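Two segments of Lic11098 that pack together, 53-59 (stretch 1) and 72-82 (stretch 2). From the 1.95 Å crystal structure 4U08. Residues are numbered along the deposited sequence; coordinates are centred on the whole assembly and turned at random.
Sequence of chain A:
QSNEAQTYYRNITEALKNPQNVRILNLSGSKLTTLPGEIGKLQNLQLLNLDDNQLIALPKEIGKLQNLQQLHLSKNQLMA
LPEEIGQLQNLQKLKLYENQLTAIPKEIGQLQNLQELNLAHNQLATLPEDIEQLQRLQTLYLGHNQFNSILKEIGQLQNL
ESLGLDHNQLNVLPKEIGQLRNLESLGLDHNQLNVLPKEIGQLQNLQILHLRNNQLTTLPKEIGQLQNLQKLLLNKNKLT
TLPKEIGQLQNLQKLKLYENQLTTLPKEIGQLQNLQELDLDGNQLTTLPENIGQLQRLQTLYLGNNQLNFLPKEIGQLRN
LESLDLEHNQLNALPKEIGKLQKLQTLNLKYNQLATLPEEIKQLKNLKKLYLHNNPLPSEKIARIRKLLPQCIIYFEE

Stretch 1 53-59: NQLIALP
Stretch 2 (72-82) HLSKNQLMALP

Neither stretch forms a helix, and apart from His72, in a strand, all residues are loop. The two stretches run side by side in the same direction. The CA atoms of Gln54 and Asn76 lie 5.0 Å apart and those of Ile56 and Leu78 4.2 Å, both pairs offset by 22 residues; by Leu58 and Pro82 the CA atoms are 6.7 Å apart. Torsions repeat at a spacing of 23, one residue off from that pairing: Asn53 (-135/-167) with Asn76 (-126/-160), Gln54 (-119/32) with Gln77 (-128/34), Leu55 (-65/131) with Leu78 (-58/122). Lys75 takes left-handed torsions of 54/57.

Backbone bonds join the two stretches. Gln77 N donates to Leu55 O at 2.9 Å and Met79 N, of a selenomethionine, to Ile56 O at 2.9 Å, nearly straight at 170°; Asn53 N to Lys75 O, 3.2 Å, is weak.

Asn76 (chi1 m, chi2 -82°) works as a two-ended clamp: its OD1 accepts from Leu55 N at 3.1 Å, while its ND2 reaches back weakly to Leu73 O at 3.2 Å.

Among the side chains, Leu55, Leu58 and Leu78, all m,t, make apolar contacts. Leu55 CB meets Leu78 CD2 at 3.8 Å, and Leu55 CD1 meets Leu73 CD2 at 3.8 Å. Leu58, pointing toward stretch 2, puts CD1 3.6 Å from Leu73 CD1, whose chi1 of -91° lies between wells, with chi2 t, and sets CB 4.0 Å from Pro82 CD. Ala80 N is left unpartnered.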

# COMPACT_ATOMS: atom_id res chain seq x y z
N ASN A 53 -8.85 21.28 -16.09
CA ASN A 53 -9.06 22.20 -17.20
C ASN A 53 -8.82 21.43 -18.52
O ASN A 53 -8.77 20.20 -18.48
CB ASN A 53 -8.19 23.48 -17.06
CG ASN A 53 -8.74 24.49 -16.07
OD1 ASN A 53 -9.87 24.98 -16.20
ND2 ASN A 53 -7.94 24.84 -15.07
N GLN A 54 -8.70 22.12 -19.67
CA GLN A 54 -8.49 21.42 -20.95
C GLN A 54 -7.17 21.81 -21.64
O GLN A 54 -7.08 21.77 -22.87
CB GLN A 54 -9.70 21.59 -21.89
CG GLN A 54 -10.94 20.83 -21.43
CD GLN A 54 -11.87 21.70 -20.61
OE1 GLN A 54 -12.48 22.65 -21.11
NE2 GLN A 54 -12.03 21.36 -19.33
N LEU A 55 -6.12 22.13 -20.84
CA LEU A 55 -4.80 22.51 -21.34
C LEU A 55 -4.11 21.37 -22.07
O LEU A 55 -4.08 20.24 -21.57
CB LEU A 55 -3.89 23.04 -20.21
CG LEU A 55 -4.37 24.25 -19.41
CD1 LEU A 55 -3.41 24.56 -18.27
CD2 LEU A 55 -4.51 25.47 -20.28
N ILE A 56 -3.60 21.64 -23.28
CA ILE A 56 -2.89 20.66 -24.10
C ILE A 56 -1.39 20.92 -24.03
O ILE A 56 -0.60 20.00 -24.23
CB ILE A 56 -3.43 20.58 -25.55
CG1 ILE A 56 -3.39 21.95 -26.28
CG2 ILE A 56 -4.83 19.93 -25.58
CD1 ILE A 56 -3.44 21.88 -27.84
N ALA A 57 -1.00 22.17 -23.71
CA ALA A 57 0.38 22.62 -23.60
C ALA A 57 0.48 23.82 -22.66
O ALA A 57 -0.55 24.33 -22.20
CB ALA A 57 0.92 22.99 -24.97
N LEU A 58 1.71 24.28 -22.36
CA LEU A 58 1.96 25.44 -21.51
C LEU A 58 2.82 26.46 -22.25
O LEU A 58 3.74 26.04 -22.97
CB LEU A 58 2.70 25.06 -20.22
CG LEU A 58 1.99 24.18 -19.19
CD1 LEU A 58 3.00 23.68 -18.19
CD2 LEU A 58 0.86 24.94 -18.49
N PRO A 59 2.61 27.78 -22.04
CA PRO A 59 3.50 28.76 -22.70
C PRO A 59 4.91 28.71 -22.12
O PRO A 59 5.09 28.32 -20.96
CB PRO A 59 2.82 30.10 -22.41
CG PRO A 59 2.08 29.87 -21.12
CD PRO A 59 1.58 28.45 -21.21
N HIS A 72 0.04 23.14 -9.79
CA HIS A 72 -1.01 22.12 -9.85
C HIS A 72 -1.55 22.11 -11.28
O HIS A 72 -2.17 23.07 -11.73
CB HIS A 72 -2.12 22.41 -8.81
CG HIS A 72 -1.62 22.40 -7.39
ND1 HIS A 72 -1.90 21.34 -6.54
CD2 HIS A 72 -0.86 23.30 -6.73
CE1 HIS A 72 -1.30 21.64 -5.40
NE2 HIS A 72 -0.67 22.81 -5.46
N LEU A 73 -1.27 21.03 -12.01
CA LEU A 73 -1.67 20.89 -13.41
C LEU A 73 -2.38 19.58 -13.67
O LEU A 73 -2.38 19.08 -14.80
CB LEU A 73 -0.42 20.98 -14.29
CG LEU A 73 -0.02 22.34 -14.79
CD1 LEU A 73 1.37 22.29 -15.35
CD2 LEU A 73 -0.98 22.81 -15.86
N SER A 74 -2.98 19.01 -12.63
CA SER A 74 -3.65 17.73 -12.72
C SER A 74 -4.94 17.82 -13.51
O SER A 74 -5.55 18.88 -13.60
CB SER A 74 -3.94 17.20 -11.31
OG SER A 74 -2.74 17.11 -10.56
N LYS A 75 -5.35 16.68 -14.08
CA LYS A 75 -6.60 16.53 -14.82
C LYS A 75 -6.76 17.56 -15.96
O LYS A 75 -7.71 18.34 -16.00
CB LYS A 75 -7.81 16.51 -13.85
CG LYS A 75 -7.74 15.40 -12.80
CD LYS A 75 -8.87 15.48 -11.78
CE LYS A 75 -8.39 15.96 -10.43
NZ LYS A 75 -9.51 16.15 -9.48
N ASN A 76 -5.78 17.57 -16.86
CA ASN A 76 -5.81 18.37 -18.08
C ASN A 76 -5.56 17.37 -19.20
O ASN A 76 -5.76 16.17 -18.99
CB ASN A 76 -4.74 19.47 -18.05
CG ASN A 76 -5.19 20.68 -17.32
OD1 ASN A 76 -5.88 21.52 -17.86
ND2 ASN A 76 -4.83 20.76 -16.05
N GLN A 77 -5.12 17.84 -20.38
CA GLN A 77 -4.82 16.98 -21.52
C GLN A 77 -3.40 17.29 -22.02
O GLN A 77 -3.15 17.21 -23.23
CB GLN A 77 -5.88 17.21 -22.63
CG GLN A 77 -7.31 16.79 -22.27
CD GLN A 77 -8.36 17.40 -23.18
OE1 GLN A 77 -8.16 18.44 -23.82
NE2 GLN A 77 -9.53 16.78 -23.22
N LEU A 78 -2.47 17.64 -21.08
CA LEU A 78 -1.10 18.04 -21.42
C LEU A 78 -0.36 16.98 -22.20
O LEU A 78 -0.28 15.84 -21.75
CB LEU A 78 -0.28 18.47 -20.20
CG LEU A 78 -0.74 19.70 -19.44
CD1 LEU A 78 0.11 19.90 -18.21
CD2 LEU A 78 -0.67 20.96 -20.30
N MSE A 79 0.11 17.34 -23.40
CA MSE A 79 0.80 16.44 -24.32
C MSE A 79 2.31 16.51 -24.14
O MSE A 79 3.01 15.55 -24.46
CB MSE A 79 0.41 16.74 -25.77
CG MSE A 79 -1.09 16.75 -26.01
SE MSE A 79 -1.55 15.99 -27.58
CE MSE A 79 -0.97 14.34 -27.34
N ALA A 80 2.82 17.65 -23.62
CA ALA A 80 4.25 17.90 -23.41
C ALA A 80 4.46 19.03 -22.42
O ALA A 80 3.56 19.83 -22.22
CB ALA A 80 4.93 18.24 -24.74
N LEU A 81 5.64 19.07 -21.79
CA LEU A 81 6.06 20.12 -20.87
C LEU A 81 7.13 20.94 -21.61
O LEU A 81 8.01 20.34 -22.22
CB LEU A 81 6.70 19.54 -19.59
CG LEU A 81 5.83 18.77 -18.60
CD1 LEU A 81 6.70 18.19 -17.49
CD2 LEU A 81 4.74 19.65 -17.99
N PRO A 82 7.11 22.30 -21.55
CA PRO A 82 8.18 23.06 -22.23
C PRO A 82 9.53 22.88 -21.53
O PRO A 82 9.54 22.59 -20.33
CB PRO A 82 7.68 24.50 -22.16
CG PRO A 82 6.80 24.54 -20.95
CD PRO A 82 6.15 23.19 -20.86